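Local coordinates for hydrogenase (NiFe) small subunit HydA (Allochromatium vinosum, PDB 3MYR), which probably carries electrons through its three iron-sulfur clusters for the hydrogen-converting large subunit of a [NiFe] hydrogenase, at residues P148-V153 with A229-N234. Numbering follows the deposited sequence.
Sequences PPIPMV and ATMKWN. With SF4 (iron/sulfur cluster), chain I; F3S (Fe3-s4 cluster), chain K.
Ile150 lays CG1 over one face of the Trp233 indole, 3.3 Å above its plane and displaced toward the rim; the methylene stands 3.7 Å from the centroid of the five-membered ring, 26° off its normal, a CH-pi contact. At the edge, in the ring plane, the carbonyl O of Pro148 meets CH2 of Trp233 at 3.1 Å. Pro151 crosses the indole at about a right angle, its CD 3.5 Å from Trp233 CZ3, and Pro149 O also comes near CH2. With chi1 at -61°, Ile150 CG1 sits beside its own backbone N and over the indole, while CG2, anti to that N, lies 3.8 Å from Met231 SD. That sulfur also meets CB of Met152 and CG2 of Val153, whose own side chain continues onto Phe179 of helix 177-180. No hydrogen bond joins 148-153 to 229-234; the contact is held by packing, around the indole and around Met231 SD. Ile150 sits at the N-cap position of helix 151-164, and its O accepts the Val153 N-H. Two of the chain's three clusters border the contact: Pro148 CB lies 3.6 Å from S3 of the [4Fe-4S] cluster, and Trp233 NE1 equally near S4 of the [3Fe-4S] cluster. The contact joins the flavodoxin-like N-terminal domain, with the proximal cluster, to the C-terminal domain, where Trp233 lies beside the medial cluster of the relay known from [NiFe] hydrogenase small subunits.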
loop_
_atom_site.group_PDB
_atom_site.type_symbol
_atom_site.label_atom_id
_atom_site.label_comp_id
_atom_site.label_asym_id
_atom_site.label_seq_id
_atom_site.Cartn_x
_atom_site.Cartn_y
_atom_site.Cartn_z
ATOM N N PRO A 148 11.556 2.417 2.873
ATOM C CA PRO A 148 12.205 2.530 1.542
ATOM C C PRO A 148 13.295 3.623 1.655
ATOM O O PRO A 148 13.434 4.246 2.716
ATOM C CB PRO A 148 11.061 2.992 0.633
ATOM C CG PRO A 148 10.154 3.859 1.587
ATOM C CD PRO A 148 10.367 3.289 3.004
ATOM N N PRO A 149 14.115 3.794 0.620
ATOM C CA PRO A 149 15.065 4.892 0.550
ATOM C C PRO A 149 14.264 6.202 0.586
ATOM O O PRO A 149 13.101 6.264 0.173
ATOM C CB PRO A 149 15.698 4.730 -0.906
ATOM C CG PRO A 149 15.405 3.214 -1.267
ATOM C CD PRO A 149 14.030 3.044 -0.656
ATOM N N ILE A 150 14.946 7.255 0.961
ATOM C CA ILE A 150 14.402 8.625 0.886
ATOM C C ILE A 150 13.967 9.030 -0.518
ATOM O O ILE A 150 14.700 8.864 -1.466
ATOM C CB ILE A 150 15.427 9.600 1.407
ATOM C CG1 ILE A 150 15.742 9.242 2.902
ATOM C CG2 ILE A 150 14.858 11.057 1.410
ATOM C CD1 ILE A 150 17.102 10.000 3.420
ATOM N N PRO A 151 12.809 9.710 -0.633
ATOM C CA PRO A 151 12.304 9.921 -2.017
ATOM C C PRO A 151 13.314 10.682 -2.842
ATOM O O PRO A 151 13.531 10.302 -4.013
ATOM C CB PRO A 151 11.075 10.821 -1.794
ATOM C CG PRO A 151 10.491 10.257 -0.456
ATOM C CD PRO A 151 11.764 9.867 0.387
ATOM N N MET A 152 13.882 11.775 -2.272
ATOM C CA MET A 152 14.809 12.580 -3.068
ATOM C C MET A 152 16.202 11.995 -3.167
ATOM O O MET A 152 16.975 12.437 -4.007
ATOM C CB MET A 152 14.823 14.022 -2.604
ATOM C CG MET A 152 13.578 14.664 -3.307
ATOM S SD MET A 152 13.706 16.393 -3.391
ATOM C CE MET A 152 13.497 16.869 -1.661
ATOM N N VAL A 153 16.455 10.867 -2.471
ATOM C CA VAL A 153 17.649 10.057 -2.799
ATOM C C VAL A 153 17.405 9.268 -4.057
ATOM O O VAL A 153 18.283 9.173 -4.927
ATOM C CB VAL A 153 18.052 9.147 -1.624
ATOM C CG1 VAL A 153 19.084 8.094 -2.070
ATOM C CG2 VAL A 153 18.577 10.015 -0.476
ATOM N N ALA A 229 19.561 11.966 8.536
ATOM C CA ALA A 229 19.887 12.940 9.565
ATOM C C ALA A 229 20.229 14.320 8.955
ATOM O O ALA A 229 20.167 15.309 9.651
ATOM C CB ALA A 229 21.092 12.415 10.445
ATOM N N THR A 230 20.612 14.366 7.668
ATOM C CA THR A 230 20.933 15.620 6.970
ATOM C C THR A 230 19.881 16.069 5.958
ATOM O O THR A 230 19.506 17.226 5.963
ATOM C CB THR A 230 22.285 15.492 6.263
ATOM O OG1 THR A 230 22.292 14.313 5.422
ATOM C CG2 THR A 230 23.421 15.279 7.382
ATOM N N MET A 231 19.496 15.203 5.019
ATOM C CA MET A 231 18.485 15.560 4.031
ATOM C C MET A 231 17.103 15.492 4.689
ATOM O O MET A 231 16.217 16.285 4.381
ATOM C CB MET A 231 18.546 14.546 2.847
ATOM C CG MET A 231 17.503 14.866 1.791
ATOM S SD MET A 231 17.543 13.617 0.489
ATOM C CE MET A 231 19.294 13.809 -0.134
ATOM N N LYS A 232 16.900 14.521 5.600
ATOM C CA LYS A 232 15.547 14.276 6.199
ATOM C C LYS A 232 14.554 13.787 5.159
ATOM O O LYS A 232 14.941 13.641 3.992
ATOM C CB LYS A 232 14.992 15.528 6.891
ATOM C CG LYS A 232 15.936 16.057 7.982
ATOM C CD LYS A 232 15.125 17.000 8.871
ATOM C CE LYS A 232 16.096 17.654 9.904
ATOM N NZ LYS A 232 15.353 18.673 10.780
ATOM N N TRP A 233 13.301 13.503 5.590
ATOM C CA TRP A 233 12.314 12.862 4.773
ATOM C C TRP A 233 11.209 13.771 4.320
ATOM O O TRP A 233 10.786 14.635 5.072
ATOM C CB TRP A 233 11.636 11.769 5.595
ATOM C CG TRP A 233 12.419 10.520 5.525
ATOM C CD1 TRP A 233 13.594 10.170 6.255
ATOM C CD2 TRP A 233 12.104 9.437 4.675
ATOM N NE1 TRP A 233 13.982 8.859 5.866
ATOM C CE2 TRP A 233 13.030 8.381 4.962
ATOM C CE3 TRP A 233 10.987 9.167 3.815
ATOM C CZ2 TRP A 233 12.997 7.153 4.256
ATOM C CZ3 TRP A 233 10.935 7.892 3.133
ATOM C CH2 TRP A 233 11.928 6.903 3.386
ATOM N N ASN A 234 10.671 13.531 3.127
ATOM C CA ASN A 234 9.425 14.208 2.679
ATOM C C ASN A 234 9.587 15.696 2.557
ATOM O O ASN A 234 8.859 16.498 3.176
ATOM C CB ASN A 234 8.238 13.836 3.599
ATOM C CG ASN A 234 7.998 12.289 3.630
ATOM O OD1 ASN A 234 8.330 11.595 4.611
ATOM N ND2 ASN A 234 7.436 11.741 2.533
HETATM FE FE1 SF4 I . 11.295 -1.940 2.295
HETATM FE FE2 SF4 I . 11.339 -1.232 -0.405
HETATM FE FE3 SF4 I . 11.816 -3.894 0.411
HETATM FE FE4 SF4 I . 9.227 -2.416 0.622
HETATM S S1 SF4 I . 10.410 -3.204 -1.350
HETATM S S2 SF4 I . 10.202 -3.916 1.980
HETATM S S3 SF4 I . 10.019 -0.402 1.338
HETATM S S4 SF4 I . 13.077 -2.090 0.916
HETATM FE FE1 F3S K . 17.242 4.732 10.221
HETATM FE FE3 F3S K . 15.921 3.923 8.028
HETATM FE FE4 F3S K . 16.724 6.397 8.154
HETATM S S1 F3S K . 15.446 3.327 10.152
HETATM S S2 F3S K . 16.740 6.915 10.267
HETATM S S3 F3S K . 18.079 4.604 8.123
HETATM S S4 F3S K . 14.842 5.720 7.302
#